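Hydrazine synthase subunit alpha (Candidatus Kuenenia stuttgartiensis, PDB 5C2V) catalyses the condensation of hydroxylamine with ammonia to hydrazine, the second half-reaction of the hydrazine synthase complex, and carries two c-type hemes. Local coordinates at residues I221-S226 with Y547-H552; C433-L438 with V454-I459. All blocks are in the same frame, centred on the assembly; numbering follows the deposited sequence.

How the interactions relate
From the N terminus the chain first runs through 221-226, a loop between two blades of the beta-propeller, and is met again, 320 residues on, by 547-552, which closes interaction 1. Within that long excursion lies interaction 2, a short loop in which 433-438 meets 454-459 after 15 intervening residues; the two loops are therefore nested and do not cross. Interaction 1 ties the propeller to the chain just ahead of the first heme attachment site. Interaction 2 closes the connection between strands 428-433 and 461-467 near the same heme. Their centres lie about 26 Å apart, their nearest atoms about 10 Å, with no direct touch.

Interaction 1 (I221-S226 with Y547-H552)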
loop_
_atom_site.group_PDB
_atom_site.type_symbol
_atom_site.label_atom_id
_atom_site.label_comp_id
_atom_site.label_asym_id
_atom_site.label_seq_id
_atom_site.Cartn_x
_atom_site.Cartn_y
_atom_site.Cartn_z
ATOM N N ILE D 221 8.048 32.389 -6.228
ATOM C CA ILE D 221 7.320 31.748 -7.319
ATOM C C ILE D 221 6.542 30.479 -6.940
ATOM O O ILE D 221 5.710 30.014 -7.718
ATOM C CB ILE D 221 8.280 31.390 -8.467
ATOM C CG1 ILE D 221 9.301 30.349 -7.996
ATOM C CG2 ILE D 221 8.979 32.640 -8.977
ATOM C CD1 ILE D 221 10.316 29.971 -9.050
ATOM N N THR D 222 6.799 29.928 -5.756
ATOM C CA THR D 222 6.119 28.701 -5.322
ATOM C C THR D 222 5.569 28.848 -3.909
ATOM O O THR D 222 6.284 29.241 -2.997
ATOM C CB THR D 222 7.049 27.471 -5.370
ATOM O OG1 THR D 222 8.142 27.654 -4.461
ATOM C CG2 THR D 222 7.584 27.247 -6.778
ATOM N N TYR D 223 4.275 28.594 -3.757
ATOM C CA TYR D 223 3.576 28.802 -2.490
ATOM C C TYR D 223 3.258 27.560 -1.636
ATOM O O TYR D 223 2.520 27.665 -0.656
ATOM C CB TYR D 223 2.326 29.627 -2.774
ATOM C CG TYR D 223 2.760 31.004 -3.213
ATOM C CD1 TYR D 223 2.916 31.313 -4.559
ATOM C CD2 TYR D 223 3.106 31.968 -2.277
ATOM C CE1 TYR D 223 3.354 32.561 -4.958
ATOM C CE2 TYR D 223 3.542 33.217 -2.665
ATOM C CZ TYR D 223 3.665 33.509 -4.006
ATOM O OH TYR D 223 4.101 34.756 -4.392
ATOM N N ASN D 224 3.790 26.399 -2.018
ATOM C CA ASN D 224 3.550 25.139 -1.298
ATOM C C ASN D 224 3.757 25.246 0.218
ATOM O O ASN D 224 4.729 25.843 0.683
ATOM C CB ASN D 224 4.467 24.041 -1.852
ATOM C CG ASN D 224 4.100 22.648 -1.352
ATOM O OD1 ASN D 224 3.243 22.485 -0.484
ATOM N ND2 ASN D 224 4.769 21.635 -1.894
ATOM N N LEU D 225 2.830 24.662 0.976
ATOM C CA LEU D 225 2.879 24.696 2.437
ATOM C C LEU D 225 3.946 23.763 3.001
ATOM O O LEU D 225 4.308 23.858 4.175
ATOM C CB LEU D 225 1.513 24.342 3.029
ATOM C CG LEU D 225 0.509 25.494 3.104
ATOM C CD1 LEU D 225 -0.803 25.038 3.721
ATOM C CD2 LEU D 225 1.096 26.650 3.895
ATOM N N SER D 226 4.441 22.857 2.166
ATOM C CA SER D 226 5.596 22.047 2.527
ATOM C C SER D 226 6.770 22.441 1.643
ATOM O O SER D 226 6.637 23.298 0.770
ATOM C CB SER D 226 5.290 20.554 2.399
ATOM O OG SER D 226 4.485 20.107 3.478
ATOM N N TYR D 547 -1.231 27.160 -6.691
ATOM C CA TYR D 547 -1.023 28.589 -6.513
ATOM C C TYR D 547 -1.059 29.323 -7.846
ATOM O O TYR D 547 -0.555 28.831 -8.854
ATOM C CB TYR D 547 0.306 28.848 -5.800
ATOM C CG TYR D 547 1.468 28.075 -6.383
ATOM C CD1 TYR D 547 1.766 26.793 -5.941
ATOM C CD2 TYR D 547 2.261 28.626 -7.380
ATOM C CE1 TYR D 547 2.824 26.082 -6.473
ATOM C CE2 TYR D 547 3.321 27.922 -7.918
ATOM C CZ TYR D 547 3.598 26.652 -7.460
ATOM O OH TYR D 547 4.653 25.947 -7.993
ATOM N N LEU D 548 -1.665 30.504 -7.841
ATOM C CA LEU D 548 -1.728 31.334 -9.035
ATOM C C LEU D 548 -0.880 32.584 -8.859
ATOM O O LEU D 548 -0.917 33.223 -7.810
ATOM C CB LEU D 548 -3.175 31.724 -9.348
ATOM C CG LEU D 548 -4.158 30.610 -9.712
ATOM C CD1 LEU D 548 -5.577 31.155 -9.771
ATOM C CD2 LEU D 548 -3.774 29.963 -11.034
ATOM N N ARG D 549 -0.104 32.923 -9.880
ATOM C CA ARG D 549 0.582 34.207 -9.897
ATOM C C ARG D 549 -0.450 35.284 -10.218
ATOM O O ARG D 549 -1.509 34.974 -10.764
ATOM C CB ARG D 549 1.729 34.208 -10.914
ATOM C CG ARG D 549 2.841 33.203 -10.625
ATOM C CD ARG D 549 3.209 33.155 -9.144
ATOM N NE ARG D 549 3.533 34.470 -8.594
ATOM C CZ ARG D 549 4.745 35.013 -8.608
ATOM N NH1 ARG D 549 5.764 34.360 -9.151
ATOM N NH2 ARG D 549 4.939 36.213 -8.080
ATOM N N PRO D 550 -0.164 36.547 -9.854
ATOM C CA PRO D 550 -1.092 37.649 -10.140
ATOM C C PRO D 550 -1.508 37.722 -11.609
ATOM O O PRO D 550 -0.661 37.560 -12.490
ATOM C CB PRO D 550 -0.288 38.887 -9.743
ATOM C CG PRO D 550 0.611 38.403 -8.664
ATOM C CD PRO D 550 0.982 36.994 -9.041
ATOM N N TYR D 551 -2.806 37.915 -11.849
ATOM C CA TYR D 551 -3.377 38.082 -13.191
ATOM C C TYR D 551 -3.310 36.802 -14.032
ATOM O O TYR D 551 -3.953 36.698 -15.076
ATOM C CB TYR D 551 -2.684 39.238 -13.928
ATOM C CG TYR D 551 -3.123 39.408 -15.363
ATOM C CD1 TYR D 551 -4.367 39.942 -15.671
ATOM C CD2 TYR D 551 -2.296 39.026 -16.411
ATOM C CE1 TYR D 551 -4.774 40.095 -16.984
ATOM C CE2 TYR D 551 -2.694 39.175 -17.726
ATOM C CZ TYR D 551 -3.933 39.710 -18.006
ATOM O OH TYR D 551 -4.332 39.861 -19.315
ATOM N N HIS D 552 -2.552 35.819 -13.564
ATOM C CA HIS D 552 -2.453 34.543 -14.257
ATOM C C HIS D 552 -3.751 33.763 -14.156
ATOM O O HIS D 552 -4.604 34.052 -13.316
ATOM C CB HIS D 552 -1.302 33.706 -13.699
ATOM C CG HIS D 552 0.038 34.090 -14.239
ATOM N ND1 HIS D 552 0.583 35.343 -14.060
ATOM C CD2 HIS D 552 0.943 33.386 -14.960
ATOM C CE1 HIS D 552 1.766 35.395 -14.644
ATOM N NE2 HIS D 552 2.008 34.219 -15.198
#
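The Y547 ring of the middle domain packs against the backbone of T222 and Y223, which belong to the loop between strands 216-220 and 228-233, passing from one blade of the six-bladed propeller to the next. The ring forms a platform for this backbone: Y223 N sits over its centre, 3.7 Å above the plane, and T222 CA makes a CH-pi contact nearer the rim, 4.2 Å from the ring centroid. T222 lies alongside, its CG2 3.4 Å from Y547 OH; that hydroxyl is hydrogen-bonded to D262. The Y547 side chain lies about 8 Å from a heme c. Y223 turns the edge of its ring toward the same Y547 ring in an offset edge-to-face pair, centroids 6.0 Å apart and planes at 63°, with the two CB atoms touching at 3.7 Å. Beyond it R549 bends twice, at chi2 (-42°) and chi3 (-53°), and its end comes back to the propeller loop. R549 NH1 lies against I221 CA, at 3.5 Å, and I221 CG2; NE faces the edge of the Y223 ring, and Y223 OH stands over one guanidinium face, 4.1 Å from NH2. The guanidinium is gripped on several sides, by salt bridges from NE to D524 and from NH2 to D219 and by the carbonyl of D265 at NH1, which would be expected to offset its buried charge. R549 also begins a type II turn that ends at H552. Around the contact, I221 rests on strand 186-191, N224 on strand 239-245, and R549 and P550 on strand 401-403.

Interaction 2 (C433-L438 with V454-I459); sequences CFDTTL and VSHGDI
D435 reaches across to H456 with its carboxylate, whose CG is anti to the backbone N (chi1 -168°), while F434 just before it packs against L215 of the beta subunit. H456 NE2 gives D435 OD2 a weak but nearly straight hydrogen bond of 3.2 Å, 172° at the hydrogen. OD2 lies in the plane of the imidazole, while the carboxylate itself is turned 78° from the ring. The other oxygen, D435 OD1, lies about as close to H456 NE2, at 3.1 Å. The negative charge of the carboxylate would be expected to polarise the imidazole N-H. T436 comes next, its OG1 3.9 Å from I459 CG2 and hydrogen-bonded outside the contact to the carbonyl of G515. T437 fills the middle. Its OG1 donates to D435 OD1 at 3.1 Å, on the syn side, and T437 N adds a weak bond to the same oxygen; the carboxylate thus holds the following turn of chain as well as the histidine. T437 OG1 also meets the edge of the H456 ring, 3.3 Å from CD2, and T437 CB lies 3.7 Å from V454 O. The methyl CG2 touches S455 O at 3.5 Å and slides past I459 CG1 at 3.7 Å, the side chains running in opposite directions. The facing segment is folded back on itself by S455 N bonding to D458 OD2 and D458 N to S455 O. I459 continues onto I531 of strand 527-532. Backbone bonds from F434 to C556, D435 to S557 and L438 to C559 lay 433-438 along the CXXCH motif of a c-type heme site, in which C556 and C559 bind the heme covalently and H560 binds zinc, while Y564 is the axial iron ligand.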
loop_
_atom_site.group_PDB
_atom_site.type_symbol
_atom_site.label_atom_id
_atom_site.label_comp_id
_atom_site.label_asym_id
_atom_site.label_seq_id
_atom_site.Cartn_x
_atom_site.Cartn_y
_atom_site.Cartn_z
ATOM N N CYS D 433 -11.713 24.572 -15.108
ATOM C CA CYS D 433 -11.730 23.152 -15.424
ATOM C C CYS D 433 -12.824 22.881 -16.449
ATOM O O CYS D 433 -13.971 23.296 -16.268
ATOM C CB CYS D 433 -11.956 22.315 -14.164
ATOM S SG CYS D 433 -11.897 20.528 -14.437
ATOM N N PHE D 434 -12.464 22.189 -17.523
ATOM C CA PHE D 434 -13.391 21.943 -18.621
ATOM C C PHE D 434 -14.441 20.896 -18.257
ATOM O O PHE D 434 -15.611 21.039 -18.604
ATOM C CB PHE D 434 -12.620 21.518 -19.870
ATOM C CG PHE D 434 -11.591 22.519 -20.310
ATOM C CD1 PHE D 434 -11.894 23.871 -20.351
ATOM C CD2 PHE D 434 -10.316 22.113 -20.668
ATOM C CE1 PHE D 434 -10.949 24.798 -20.750
ATOM C CE2 PHE D 434 -9.365 23.036 -21.065
ATOM C CZ PHE D 434 -9.683 24.379 -21.107
ATOM N N ASP D 435 -14.019 19.836 -17.575
ATOM C CA ASP D 435 -14.964 18.851 -17.058
ATOM C C ASP D 435 -14.594 18.443 -15.633
ATOM O O ASP D 435 -13.536 17.867 -15.406
ATOM C CB ASP D 435 -15.010 17.624 -17.971
ATOM C CG ASP D 435 -16.171 16.705 -17.655
ATOM O OD1 ASP D 435 -17.077 17.126 -16.905
ATOM O OD2 ASP D 435 -16.181 15.564 -18.162
ATOM N N THR D 436 -15.473 18.722 -14.677
ATOM C CA THR D 436 -15.176 18.425 -13.278
ATOM C C THR D 436 -15.512 16.981 -12.918
ATOM O O THR D 436 -15.092 16.480 -11.876
ATOM C CB THR D 436 -15.934 19.369 -12.325
ATOM O OG1 THR D 436 -17.294 19.497 -12.754
ATOM C CG2 THR D 436 -15.284 20.742 -12.311
ATOM N N THR D 437 -16.265 16.317 -13.788
ATOM C CA THR D 437 -16.662 14.932 -13.559
ATOM C C THR D 437 -15.704 13.960 -14.240
ATOM O O THR D 437 -15.866 12.743 -14.146
ATOM C CB THR D 437 -18.091 14.667 -14.066
ATOM O OG1 THR D 437 -18.089 14.611 -15.499
ATOM C CG2 THR D 437 -19.035 15.764 -13.601
ATOM N N LEU D 438 -14.704 14.506 -14.924
ATOM C CA LEU D 438 -13.750 13.699 -15.675
ATOM C C LEU D 438 -12.536 13.340 -14.822
ATOM O O LEU D 438 -11.787 14.220 -14.399
ATOM C CB LEU D 438 -13.310 14.443 -16.936
ATOM C CG LEU D 438 -12.314 13.737 -17.856
ATOM C CD1 LEU D 438 -12.940 12.502 -18.486
ATOM C CD2 LEU D 438 -11.806 14.692 -18.924
ATOM N N VAL D 454 -20.492 10.232 -10.709
ATOM C CA VAL D 454 -21.039 11.540 -11.036
ATOM C C VAL D 454 -20.983 11.804 -12.535
ATOM O O VAL D 454 -19.952 11.603 -13.177
ATOM C CB VAL D 454 -20.298 12.672 -10.292
ATOM C CG1 VAL D 454 -20.807 12.792 -8.865
ATOM C CG2 VAL D 454 -18.795 12.438 -10.317
ATOM N N SER D 455 -22.106 12.248 -13.087
ATOM C CA SER D 455 -22.173 12.626 -14.489
ATOM C C SER D 455 -22.394 14.127 -14.592
ATOM O O SER D 455 -22.448 14.822 -13.575
ATOM C CB SER D 455 -23.289 11.868 -15.209
ATOM O OG SER D 455 -23.018 10.478 -15.250
ATOM N N HIS D 456 -22.517 14.628 -15.816
ATOM C CA HIS D 456 -22.765 16.047 -16.032
ATOM C C HIS D 456 -24.084 16.464 -15.392
ATOM O O HIS D 456 -25.124 15.854 -15.635
ATOM C CB HIS D 456 -22.772 16.373 -17.526
ATOM C CG HIS D 456 -21.432 16.232 -18.179
ATOM N ND1 HIS D 456 -21.256 16.321 -19.542
ATOM C CD2 HIS D 456 -20.204 16.011 -17.655
ATOM C CE1 HIS D 456 -19.977 16.158 -19.832
ATOM N NE2 HIS D 456 -19.317 15.969 -18.702
ATOM N N GLY D 457 -24.028 17.500 -14.564
ATOM C CA GLY D 457 -25.201 17.982 -13.862
ATOM C C GLY D 457 -25.245 17.515 -12.420
ATOM O O GLY D 457 -25.906 18.130 -11.584
ATOM N N ASP D 458 -24.534 16.431 -12.122
ATOM C CA ASP D 458 -24.474 15.918 -10.757
ATOM C C ASP D 458 -23.600 16.809 -9.888
ATOM O O ASP D 458 -23.825 16.929 -8.684
ATOM C CB ASP D 458 -23.947 14.481 -10.736
ATOM C CG ASP D 458 -24.912 13.497 -11.365
ATOM O OD1 ASP D 458 -26.137 13.713 -11.259
ATOM O OD2 ASP D 458 -24.444 12.507 -11.966
ATOM N N ILE D 459 -22.605 17.440 -10.503
ATOM C CA ILE D 459 -21.747 18.364 -9.775
ATOM C C ILE D 459 -22.296 19.777 -9.917
ATOM O O ILE D 459 -22.223 20.381 -10.987
ATOM C CB ILE D 459 -20.295 18.311 -10.284
ATOM C CG1 ILE D 459 -19.727 16.899 -10.125
ATOM C CG2 ILE D 459 -19.433 19.324 -9.549
ATOM C CD1 ILE D 459 -19.719 16.401 -8.694
#